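Local structure of ferric iron-binding protein HitA (Pseudomonas aeruginosa PAO1, 6IWF) at residues L144-V147 and A148-I151; P285-T288 and P289-G293; E297-S300 and L301-D304; H213-G216 and N217-G221; K277-A280 and E281-P284. The protein binds ferric iron and probably delivers it, as a solute-binding protein, for uptake into the cell, a route also linked to gallium internalization. All coordinates share one frame; numbering follows the deposited sequence.

Contact 1. Residues L144-V147 and A148-I151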
loop_
_atom_site.group_PDB
_atom_site.type_symbol
_atom_site.label_atom_id
_atom_site.label_comp_id
_atom_site.label_asym_id
_atom_site.label_seq_id
_atom_site.Cartn_x
_atom_site.Cartn_y
_atom_site.Cartn_z
ATOM N N LEU A 144 -7.243 2.043 6.320
ATOM C CA LEU A 144 -7.652 0.865 7.079
ATOM C C LEU A 144 -6.463 0.233 7.784
ATOM O O LEU A 144 -6.546 -0.131 8.963
ATOM C CB LEU A 144 -8.324 -0.144 6.154
ATOM C CG LEU A 144 -8.729 -1.456 6.830
ATOM C CD1 LEU A 144 -9.821 -1.205 7.841
ATOM C CD2 LEU A 144 -9.182 -2.442 5.760
ATOM N N GLU A 145 -5.343 0.092 7.073
ATOM C CA GLU A 145 -4.150 -0.466 7.703
ATOM C C GLU A 145 -3.635 0.450 8.810
ATOM O O GLU A 145 -3.158 -0.034 9.846
ATOM C CB GLU A 145 -3.062 -0.716 6.661
ATOM C CG GLU A 145 -3.129 -2.131 6.120
ATOM C CD GLU A 145 -2.392 -2.299 4.821
ATOM O OE1 GLU A 145 -1.355 -3.006 4.791
ATOM O OE2 GLU A 145 -2.852 -1.713 3.824
ATOM N N GLN A 146 -3.748 1.771 8.619
ATOM C CA GLN A 146 -3.370 2.707 9.678
ATOM C C GLN A 146 -4.182 2.449 10.940
ATOM O O GLN A 146 -3.645 2.451 12.051
ATOM C CB GLN A 146 -3.572 4.152 9.213
ATOM C CG GLN A 146 -3.191 5.196 10.292
ATOM C CD GLN A 146 -1.689 5.165 10.608
ATOM O OE1 GLN A 146 -0.905 5.899 9.997
ATOM N NE2 GLN A 146 -1.285 4.318 11.560
ATOM N N VAL A 147 -5.488 2.246 10.789
ATOM C CA VAL A 147 -6.318 1.990 11.963
ATOM C C VAL A 147 -5.915 0.683 12.630
ATOM O O VAL A 147 -5.821 0.598 13.864
ATOM C CB VAL A 147 -7.805 1.991 11.564
ATOM C CG1 VAL A 147 -8.685 1.642 12.774
ATOM C CG2 VAL A 147 -8.177 3.345 11.005
ATOM N N ALA A 148 -5.667 -0.357 11.831
ATOM C CA ALA A 148 -5.256 -1.633 12.397
ATOM C C ALA A 148 -3.966 -1.483 13.187
ATOM O O ALA A 148 -3.797 -2.109 14.237
ATOM C CB ALA A 148 -5.084 -2.682 11.293
ATOM N N ALA A 149 -3.047 -0.649 12.694
ATOM C CA ALA A 149 -1.805 -0.401 13.420
ATOM C C ALA A 149 -2.067 0.300 14.747
ATOM O O ALA A 149 -1.446 -0.038 15.761
ATOM C CB ALA A 149 -0.852 0.427 12.557
ATOM N N VAL A 150 -2.987 1.265 14.775
ATOM C CA VAL A 150 -3.271 1.936 16.046
ATOM C C VAL A 150 -3.877 0.946 17.040
ATOM O O VAL A 150 -3.519 0.936 18.222
ATOM C CB VAL A 150 -4.166 3.177 15.832
ATOM C CG1 VAL A 150 -4.551 3.816 17.177
ATOM C CG2 VAL A 150 -3.463 4.216 14.962
ATOM N N ILE A 151 -4.797 0.088 16.580
ATOM C CA ILE A 151 -5.367 -0.920 17.480
ATOM C C ILE A 151 -4.273 -1.809 18.043
ATOM O O ILE A 151 -4.235 -2.096 19.248
ATOM C CB ILE A 151 -6.427 -1.763 16.754
ATOM C CG1 ILE A 151 -7.635 -0.901 16.420
ATOM C CG2 ILE A 151 -6.851 -2.954 17.639
ATOM C CD1 ILE A 151 -8.633 -1.591 15.498
#
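Ile151 N donates to Val147 O at 2.9 Å, and the bond is nearly straight, with an N-H...O angle of 168°. The same i to i+4 pattern joins Ala148 to Leu144, Ala149 to Glu145 and Val150 to Gln146, so each backbone N-H of 148-151 is taken up one turn back within helix 141-154. Val147 O is also roofed by the Ile151 side chain, whose CG1 lies 3.5 Å from it. Farther out, Ile151 CD1 approaches Val147 CG1 at 4.2 Å. Gln146 adds a polar end. Its CG stands anti to the backbone N (chi1 180°) and the chain then bends at chi2 (65°), which brings NE2 back over the next turn, 4.0 Å from both Ala149 CB and Val150 CG2. There NE2 donates to Pro220 O, a partner in the loop before strand 224-231. Ala148 and Ala149, with the smallest side chains here, let Ala298 and Leu287 come close to the helix, while Val150 and Ile151 turn to helix 156-169. Over 146-151 the helix thus leaves small and branched apolar groups to pack outward, with one buried amide tied to a loop carbonyl; Glu145 is the acidic exception, on the side toward the iron site.

Contact 2. Residues P285-T288 and P289-G293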
loop_
_atom_site.group_PDB
_atom_site.type_symbol
_atom_site.label_atom_id
_atom_site.label_comp_id
_atom_site.label_asym_id
_atom_site.label_seq_id
_atom_site.Cartn_x
_atom_site.Cartn_y
_atom_site.Cartn_z
ATOM N N PRO A 285 7.013 1.562 13.282
ATOM C CA PRO A 285 6.577 0.596 14.293
ATOM C C PRO A 285 6.885 -0.823 13.838
ATOM O O PRO A 285 6.978 -1.116 12.643
ATOM C CB PRO A 285 5.061 0.849 14.394
ATOM C CG PRO A 285 4.694 1.515 13.094
ATOM C CD PRO A 285 5.888 2.288 12.659
ATOM N N LYS A 286 7.090 -1.708 14.812
ATOM C CA LYS A 286 7.480 -3.088 14.528
ATOM C C LYS A 286 6.235 -3.930 14.230
ATOM O O LYS A 286 5.813 -4.786 15.010
ATOM C CB LYS A 286 8.278 -3.650 15.699
ATOM C CG LYS A 286 9.505 -2.818 16.046
ATOM C CD LYS A 286 10.575 -2.936 14.955
ATOM C CE LYS A 286 11.931 -2.440 15.459
ATOM N NZ LYS A 286 12.968 -2.452 14.384
ATOM N N LEU A 287 5.635 -3.665 13.064
ATOM C CA LEU A 287 4.451 -4.382 12.605
ATOM C C LEU A 287 4.716 -4.959 11.226
ATOM O O LEU A 287 5.069 -4.216 10.308
ATOM C CB LEU A 287 3.217 -3.488 12.516
ATOM C CG LEU A 287 2.731 -2.869 13.823
ATOM C CD1 LEU A 287 1.779 -1.720 13.531
ATOM C CD2 LEU A 287 2.061 -3.934 14.664
ATOM N N THR A 288 4.500 -6.250 11.084
ATOM C CA THR A 288 4.634 -6.961 9.824
ATOM C C THR A 288 3.290 -7.076 9.141
ATOM O O THR A 288 2.242 -6.841 9.748
ATOM C CB THR A 288 5.192 -8.358 10.074
ATOM O OG1 THR A 288 4.237 -9.089 10.854
ATOM C CG2 THR A 288 6.518 -8.289 10.799
ATOM N N PRO A 289 3.273 -7.458 7.856
ATOM C CA PRO A 289 1.989 -7.795 7.224
ATOM C C PRO A 289 1.165 -8.774 8.043
ATOM O O PRO A 289 -0.056 -8.613 8.163
ATOM C CB PRO A 289 2.424 -8.391 5.882
ATOM C CG PRO A 289 3.670 -7.649 5.552
ATOM C CD PRO A 289 4.381 -7.446 6.878
ATOM N N ALA A 290 1.817 -9.770 8.641
ATOM C CA ALA A 290 1.094 -10.757 9.436
ATOM C C ALA A 290 0.479 -10.121 10.677
ATOM O O ALA A 290 -0.623 -10.496 11.088
ATOM C CB ALA A 290 2.037 -11.901 9.818
ATOM N N ASP A 291 1.184 -9.167 11.289
ATOM C CA ASP A 291 0.643 -8.471 12.453
ATOM C C ASP A 291 -0.656 -7.748 12.111
ATOM O O ASP A 291 -1.599 -7.752 12.906
ATOM C CB ASP A 291 1.666 -7.476 13.006
ATOM C CG ASP A 291 2.867 -8.152 13.638
ATOM O OD1 ASP A 291 2.701 -9.239 14.238
ATOM O OD2 ASP A 291 3.983 -7.596 13.535
ATOM N N LEU A 292 -0.718 -7.106 10.937
ATOM C CA LEU A 292 -1.929 -6.386 10.544
ATOM C C LEU A 292 -3.026 -7.325 10.051
ATOM O O LEU A 292 -4.218 -7.021 10.205
ATOM C CB LEU A 292 -1.602 -5.360 9.459
ATOM C CG LEU A 292 -0.440 -4.399 9.742
ATOM C CD1 LEU A 292 -0.034 -3.626 8.481
ATOM C CD2 LEU A 292 -0.841 -3.437 10.836
ATOM N N GLY A 293 -2.649 -8.450 9.443
ATOM C CA GLY A 293 -3.632 -9.439 9.033
ATOM C C GLY A 293 -4.625 -8.887 8.033
ATOM O O GLY A 293 -4.288 -8.079 7.156
#
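A capping box opens helix 289-292, with Thr288 at the N-cap and Asp291 three residues on. Thr288 OG1 accepts from Asp291 N at 3.1 Å, while Thr288 N returns the favour to Asp291 OD2 at 2.8 Å. The second bond is almost straight (170°) and reaches the anti side of OD2, 32° out of the carboxylate plane. A weak bond from the Thr288 hydroxyl to the same OD2 adds to the pair. With chi1 of 64°, Thr288 holds OG1 between its backbone N and carbonyl carbon, where it can bend over the first turn. Threonine suits the place because a short hydroxyl reaches an amide that has no helical acceptor before it; aspartate is just long enough to reach back. Pro289 fits the first turn, since its ring nitrogen has no hydrogen to leave without an acceptor. Leu292 N then bonds to Thr288 O at 3.2 Å. Leu287 supplies an apolar flank: its CD1 meets Leu292 CD2 at 4.1 Å, the side chains crossing at about a right angle, and its CD2 lies 3.9 Å from Asp291 CB. Leu287 also rests on Ala149 and Leu153 of helix 141-154. At the far end Gly293 leaves the helix with positive phi, a conformation that glycine adopts readily. The reciprocal side-chain to backbone pairing of Thr288 and Asp291 is a classic N-terminal cap, here on a single short turn of helix.

Contact 3. Residues E297-S300 and L301-D304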
loop_
_atom_site.group_PDB
_atom_site.type_symbol
_atom_site.label_atom_id
_atom_site.label_comp_id
_atom_site.label_asym_id
_atom_site.label_seq_id
_atom_site.Cartn_x
_atom_site.Cartn_y
_atom_site.Cartn_z
ATOM N N GLU A 297 -10.634 -6.131 12.685
ATOM C CA GLU A 297 -11.049 -5.299 13.811
ATOM C C GLU A 297 -11.054 -3.827 13.416
ATOM O O GLU A 297 -11.943 -3.066 13.818
ATOM C CB GLU A 297 -10.120 -5.550 15.001
ATOM C CG GLU A 297 -10.671 -5.159 16.365
ATOM C CD GLU A 297 -9.763 -5.625 17.505
ATOM O OE1 GLU A 297 -9.914 -5.122 18.638
ATOM O OE2 GLU A 297 -8.894 -6.495 17.267
ATOM N N ALA A 298 -10.062 -3.412 12.626
ATOM C CA ALA A 298 -10.030 -2.038 12.130
ATOM C C ALA A 298 -11.265 -1.721 11.291
ATOM O O ALA A 298 -11.851 -0.640 11.420
ATOM C CB ALA A 298 -8.756 -1.801 11.314
ATOM N N LEU A 299 -11.680 -2.653 10.425
ATOM C CA LEU A 299 -12.844 -2.387 9.590
ATOM C C LEU A 299 -14.090 -2.214 10.444
ATOM O O LEU A 299 -14.889 -1.298 10.216
ATOM C CB LEU A 299 -13.033 -3.515 8.575
ATOM C CG LEU A 299 -14.019 -3.228 7.441
ATOM C CD1 LEU A 299 -13.732 -1.883 6.766
ATOM C CD2 LEU A 299 -13.965 -4.374 6.429
ATOM N N SER A 300 -14.253 -3.070 11.455
ATOM C CA SER A 300 -15.413 -2.960 12.335
ATOM C C SER A 300 -15.420 -1.636 13.081
ATOM O O SER A 300 -16.480 -1.030 13.282
ATOM C CB SER A 300 -15.433 -4.115 13.336
ATOM O OG SER A 300 -15.749 -5.319 12.686
ATOM N N LEU A 301 -14.237 -1.166 13.496
ATOM C CA LEU A 301 -14.165 0.094 14.223
ATOM C C LEU A 301 -14.517 1.268 13.324
ATOM O O LEU A 301 -15.248 2.177 13.735
ATOM C CB LEU A 301 -12.764 0.261 14.814
ATOM C CG LEU A 301 -12.504 1.574 15.534
ATOM C CD1 LEU A 301 -13.527 1.779 16.648
ATOM C CD2 LEU A 301 -11.073 1.595 16.086
ATOM N N GLU A 302 -14.004 1.270 12.095
ATOM C CA GLU A 302 -14.383 2.293 11.128
ATOM C C GLU A 302 -15.890 2.328 10.925
ATOM O O GLU A 302 -16.494 3.404 10.859
ATOM C CB GLU A 302 -13.701 2.026 9.792
ATOM C CG GLU A 302 -12.225 2.358 9.741
ATOM C CD GLU A 302 -11.655 2.155 8.337
ATOM O OE1 GLU A 302 -10.562 2.682 8.049
ATOM O OE2 GLU A 302 -12.302 1.461 7.515
ATOM N N ARG A 303 -16.510 1.154 10.816
ATOM C CA ARG A 303 -17.958 1.104 10.649
ATOM C C ARG A 303 -18.672 1.653 11.872
ATOM O O ARG A 303 -19.645 2.412 11.744
ATOM C CB ARG A 303 -18.398 -0.327 10.372
ATOM C CG ARG A 303 -18.135 -0.753 8.957
ATOM C CD ARG A 303 -19.300 -0.385 8.024
ATOM N NE ARG A 303 -18.889 -0.505 6.625
ATOM C CZ ARG A 303 -18.533 -1.646 6.036
ATOM N NH1 ARG A 303 -18.167 -1.646 4.761
ATOM N NH2 ARG A 303 -18.550 -2.793 6.709
ATOM N N ASP A 304 -18.195 1.300 13.066
ATOM C CA ASP A 304 -18.858 1.746 14.287
ATOM C C ASP A 304 -18.796 3.263 14.427
ATOM O O ASP A 304 -19.770 3.893 14.863
ATOM C CB ASP A 304 -18.243 1.064 15.506
ATOM C CG ASP A 304 -18.476 -0.442 15.522
ATOM O OD1 ASP A 304 -19.242 -0.951 14.673
ATOM O OD2 ASP A 304 -17.887 -1.125 16.391
#
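Leu301, Glu302, Arg303 and Asp304 donate their backbone N-H groups to the carbonyls of Glu297, Ala298, Leu299 and Ser300 in regular alpha-helical order. The bond from Glu302 N to Ala298 O is 3.0 Å long and nearly straight (171°). Side chains then meet along one edge of the turn. Leu299 CD1 approaches Glu302 OE2 at 3.7 Å, an apolar methyl beside a carboxylate oxygen. Glu302 has CG beside its backbone N (chi1 -75°) and runs extended from there, which lays CG 3.5 Å from Ala298 O and carries the carboxylate away from its own backbone. Arg303 uses its CG in a similar way, 3.5 Å from Leu299 O, before the chain bends at chi2. Ser300 O faces the Asp304 carboxylate, 3.1 Å from both CG and OD1 of Asp304; the oxygens are all acceptors, so the approach probably costs some repulsion. Ser300 OG makes a weak hydrogen bond to Ser296 O, a common resting place for a serine hydroxyl on a helix. Glu297, Ser300, Arg303 and Asp304 suit the exposed side and Ala298 and Leu301 the buried one, though apolar Leu299 is exposed and acidic Glu302 buried. Through its buried residues helix 296-305 sits against two others: Ala298 on Leu144 and Val147 and Glu302 on Phe143 and Leu144 of helix 141-154, and Leu301 on Ala159 and Leu163 of helix 156-169.

Contact 4. Residues H213-G216 and N217-G221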
loop_
_atom_site.group_PDB
_atom_site.type_symbol
_atom_site.label_atom_id
_atom_site.label_comp_id
_atom_site.label_asym_id
_atom_site.label_seq_id
_atom_site.Cartn_x
_atom_site.Cartn_y
_atom_site.Cartn_z
ATOM N N HIS A 213 6.474 15.366 6.085
ATOM C CA HIS A 213 6.953 15.147 7.435
ATOM C C HIS A 213 6.878 13.660 7.746
ATOM O O HIS A 213 5.855 13.020 7.494
ATOM C CB HIS A 213 6.113 15.933 8.435
ATOM C CG HIS A 213 6.517 15.698 9.853
ATOM N ND1 HIS A 213 7.711 16.155 10.366
ATOM C CD2 HIS A 213 5.906 15.021 10.852
ATOM C CE1 HIS A 213 7.810 15.787 11.632
ATOM N NE2 HIS A 213 6.726 15.102 11.953
ATOM N N TYR A 214 7.955 13.120 8.303
ATOM C CA TYR A 214 7.996 11.727 8.728
ATOM C C TYR A 214 7.911 11.691 10.246
ATOM O O TYR A 214 8.734 12.313 10.931
ATOM C CB TYR A 214 9.272 11.044 8.233
ATOM C CG TYR A 214 9.287 10.908 6.748
ATOM C CD1 TYR A 214 9.611 11.992 5.934
ATOM C CD2 TYR A 214 8.941 9.709 6.146
ATOM C CE1 TYR A 214 9.609 11.868 4.567
ATOM C CE2 TYR A 214 8.936 9.578 4.778
ATOM C CZ TYR A 214 9.264 10.655 3.997
ATOM O OH TYR A 214 9.244 10.513 2.633
ATOM N N PHE A 215 6.916 10.977 10.766
ATOM C CA PHE A 215 6.746 10.916 12.217
ATOM C C PHE A 215 7.917 10.198 12.879
ATOM O O PHE A 215 8.381 10.607 13.955
ATOM C CB PHE A 215 5.430 10.208 12.568
ATOM C CG PHE A 215 4.200 11.060 12.413
ATOM C CD1 PHE A 215 3.966 12.146 13.260
ATOM C CD2 PHE A 215 3.256 10.756 11.445
ATOM C CE1 PHE A 215 2.807 12.922 13.126
ATOM C CE2 PHE A 215 2.104 11.537 11.299
ATOM C CZ PHE A 215 1.877 12.605 12.147
ATOM N N GLY A 216 8.415 9.140 12.249
ATOM C CA GLY A 216 9.474 8.329 12.832
ATOM C C GLY A 216 9.145 7.812 14.217
ATOM O O GLY A 216 7.968 7.660 14.560
ATOM N N ASN A 217 10.183 7.520 15.014
ATOM C CA ASN A 217 10.065 7.231 16.450
ATOM C C ASN A 217 9.093 6.095 16.769
ATOM O O ASN A 217 8.520 6.052 17.864
ATOM C CB ASN A 217 9.676 8.492 17.224
ATOM C CG ASN A 217 10.111 8.431 18.669
ATOM O OD1 ASN A 217 11.219 7.983 18.974
ATOM N ND2 ASN A 217 9.240 8.879 19.573
ATOM N N GLN A 218 8.929 5.149 15.838
ATOM C CA GLN A 218 7.979 4.038 15.934
ATOM C C GLN A 218 6.563 4.526 16.169
ATOM O O GLN A 218 5.719 3.767 16.649
ATOM C CB GLN A 218 8.366 3.029 17.019
ATOM C CG GLN A 218 9.636 2.302 16.710
ATOM C CD GLN A 218 9.858 1.121 17.626
ATOM O OE1 GLN A 218 9.095 0.882 18.571
ATOM N NE2 GLN A 218 10.919 0.384 17.364
ATOM N N ASP A 219 6.300 5.778 15.798
ATOM C CA ASP A 219 4.950 6.306 15.867
ATOM C C ASP A 219 4.004 5.460 15.020
ATOM O O ASP A 219 4.391 4.946 13.969
ATOM C CB ASP A 219 4.915 7.745 15.361
ATOM C CG ASP A 219 3.652 8.464 15.774
ATOM O OD1 ASP A 219 3.553 8.776 16.987
ATOM O OD2 ASP A 219 2.769 8.695 14.893
ATOM N N PRO A 220 2.741 5.315 15.427
ATOM C CA PRO A 220 1.809 4.585 14.550
ATOM C C PRO A 220 1.704 5.219 13.173
ATOM O O PRO A 220 1.495 4.507 12.186
ATOM C CB PRO A 220 0.477 4.631 15.315
ATOM C CG PRO A 220 0.881 4.804 16.761
ATOM C CD PRO A 220 2.115 5.704 16.707
ATOM N N GLY A 221 1.898 6.530 13.069
ATOM C CA GLY A 221 1.812 7.178 11.781
ATOM C C GLY A 221 3.038 7.025 10.909
ATOM O O GLY A 221 3.066 7.606 9.823
HETATM O O HOH W 1 5.701 9.125 9.014
#
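Asp219 puts one carboxylate oxygen, OD2, over one face of the Phe215 ring, 3.7 Å from Phe215 CG and displaced toward the rim. The ring and carboxylate planes are inclined by 31°, and the two side chains meet at a slant. At the ring's edge, near its plane, Gly221 O lies 3.5 Å from Phe215 CD2, where the slightly positive rim hydrogens suit a carbonyl oxygen. His213 CD2 is over the opposite face, also off-centre. Asp219 has its CG anti to the backbone N (chi1 -163°), a setting that turns the carboxylate forward along the chain, toward Gly221 N. Gly221 N donates to Asp219 OD2 at 3.0 Å, from above the carboxylate plane, and this closes an Asx turn. The carboxylate is held from outside as well: Ser121 OG bonds to OD1 and Leu122 N to OD2, so a buried acid has several donors. Before it, residues 216-219 form a type I' beta turn, closed by Asp219 N to Gly216 O at 2.8 Å. Such a turn needs positive phi at Asn217 and Gln218; asparagine tolerates this well. Gly216 also has positive phi, with psi of -155°, a region open to a residue without a side chain. A water bridges the two ends of the loop, accepting from Phe215 N at 2.8 Å and donating to Gly221 O at 3.1 Å. Pro220, meanwhile, packs on Val150 and Leu153 of helix 141-154.

Contact 5. Residues K277-A280 and E281-P284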
loop_
_atom_site.group_PDB
_atom_site.type_symbol
_atom_site.label_atom_id
_atom_site.label_comp_id
_atom_site.label_asym_id
_atom_site.label_seq_id
_atom_site.Cartn_x
_atom_site.Cartn_y
_atom_site.Cartn_z
ATOM N N LYS A 277 13.186 9.163 1.254
ATOM C CA LYS A 277 13.799 9.079 2.571
ATOM C C LYS A 277 14.396 7.685 2.739
ATOM O O LYS A 277 13.713 6.689 2.451
ATOM C CB LYS A 277 12.762 9.361 3.658
ATOM C CG LYS A 277 13.335 9.456 5.057
ATOM C CD LYS A 277 13.013 10.802 5.674
ATOM C CE LYS A 277 13.616 10.923 7.066
ATOM N NZ LYS A 277 13.143 9.821 7.953
ATOM N N PRO A 278 15.663 7.563 3.146
ATOM C CA PRO A 278 16.278 6.231 3.246
ATOM C C PRO A 278 15.476 5.307 4.152
ATOM O O PRO A 278 15.069 5.688 5.257
ATOM C CB PRO A 278 17.665 6.528 3.824
ATOM C CG PRO A 278 17.953 7.929 3.368
ATOM C CD PRO A 278 16.642 8.645 3.385
ATOM N N PHE A 279 15.246 4.083 3.662
ATOM C CA PHE A 279 14.387 3.133 4.369
ATOM C C PHE A 279 14.872 2.895 5.797
ATOM O O PHE A 279 14.068 2.855 6.734
ATOM C CB PHE A 279 14.326 1.822 3.584
ATOM C CG PHE A 279 13.266 0.869 4.057
ATOM C CD1 PHE A 279 11.941 1.056 3.708
ATOM C CD2 PHE A 279 13.604 -0.217 4.853
ATOM C CE1 PHE A 279 10.960 0.174 4.144
ATOM C CE2 PHE A 279 12.636 -1.098 5.298
ATOM C CZ PHE A 279 11.308 -0.903 4.933
ATOM N N ALA A 280 16.188 2.771 5.988
ATOM C CA ALA A 280 16.728 2.531 7.322
ATOM C C ALA A 280 16.485 3.695 8.279
ATOM O O ALA A 280 16.592 3.510 9.497
ATOM C CB ALA A 280 18.227 2.233 7.228
ATOM N N GLU A 281 16.153 4.881 7.773
ATOM C CA GLU A 281 15.922 6.046 8.622
ATOM C C GLU A 281 14.471 6.211 9.050
ATOM O O GLU A 281 14.163 7.161 9.781
ATOM C CB GLU A 281 16.360 7.323 7.905
ATOM C CG GLU A 281 17.846 7.395 7.604
ATOM C CD GLU A 281 18.216 8.664 6.853
ATOM O OE1 GLU A 281 17.414 9.628 6.873
ATOM O OE2 GLU A 281 19.302 8.693 6.235
ATOM N N LEU A 282 13.570 5.334 8.602
ATOM C CA LEU A 282 12.146 5.573 8.817
ATOM C C LEU A 282 11.731 5.333 10.265
ATOM O O LEU A 282 10.789 5.981 10.744
ATOM C CB LEU A 282 11.327 4.693 7.878
ATOM C CG LEU A 282 11.359 5.134 6.412
ATOM C CD1 LEU A 282 10.646 4.088 5.544
ATOM C CD2 LEU A 282 10.715 6.502 6.257
ATOM N N ASP A 283 12.404 4.424 10.970
ATOM C CA ASP A 283 12.058 4.062 12.342
ATOM C C ASP A 283 10.560 3.722 12.476
ATOM O O ASP A 283 9.867 4.280 13.315
ATOM C CB ASP A 283 12.432 5.192 13.296
ATOM C CG ASP A 283 12.609 4.732 14.774
ATOM O OD1 ASP A 283 12.700 3.523 15.076
ATOM O OD2 ASP A 283 12.681 5.621 15.644
ATOM N N PRO A 284 10.058 2.786 11.664
ATOM C CA PRO A 284 8.621 2.469 11.708
ATOM C C PRO A 284 8.284 1.604 12.907
ATOM O O PRO A 284 9.160 0.946 13.499
ATOM C CB PRO A 284 8.392 1.687 10.401
ATOM C CG PRO A 284 9.706 0.993 10.170
ATOM C CD PRO A 284 10.759 1.973 10.650
HETATM O O HOH W 2 11.430 8.999 9.970
HETATM O O HOH W 3 14.400 2.461 10.527
#
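Two backbone hydrogen bonds define a short 3-10 turn in the loop between strand 264-265 and helix 289-292. Glu281 N donates to Pro278 O at 2.9 Å and Leu282 N to Phe279 O at 3.1 Å, both i to i+3 and both coming from above the carbonyl plane, consistent with so tight a winding. Pro278 suits the position just before the turn, since its ring restricts phi and its nitrogen carries no hydrogen needing an acceptor. Among apolar contacts, Leu282 CD1 meets Phe279 CD1 at 3.8 Å, the side chains nearly perpendicular, and Leu282 CD2 lies 4.1 Å from Lys277 CG. Leucine fills the buried side, where it also touches Val224 and Tyr214, while the Phe279 ring stacks edge-to-face with Tyr264. The carboxylate of Glu281 reaches back across the proline ring, OE2 being 3.3 Å from Pro278 CG. Polar links centre on Lys277, whose chain bends at chi2 and chi4 (-57°) and so returns NZ to the turn. It makes a weak bond to Glu281 O, and its charge lies near Glu281 OE1 without forming a salt bridge. Water completes the set: one molecule accepts from Lys277 NZ and donates to Leu282 O, and another, 2.6 Å from Ala280 O, accepts from Asp283 N.

Contact 1 lies in the middle of the group. Helix 141-154 meets contact 2 where Ala149 CB touches Leu287 CD1 at 3.5 Å, contact 3 where Ala298 CB lies 3.4 Å from Ala148 N, and contact 4 through Gln146 NE2 and Pro220 O, 2.9 Å apart. Contacts 4 and 5 are joined by Gln218 N and Asp283 O at 2.8 Å. Contact 5 runs straight into contact 2 along the chain, and Pro285 CD of contact 2 packs 3.3 Å from Asp219 O of contact 4. The iron site is nearest contact 1, the Glu145 side chain being about 7 Å from that of the iron ligand Glu60; no iron is bound in this model.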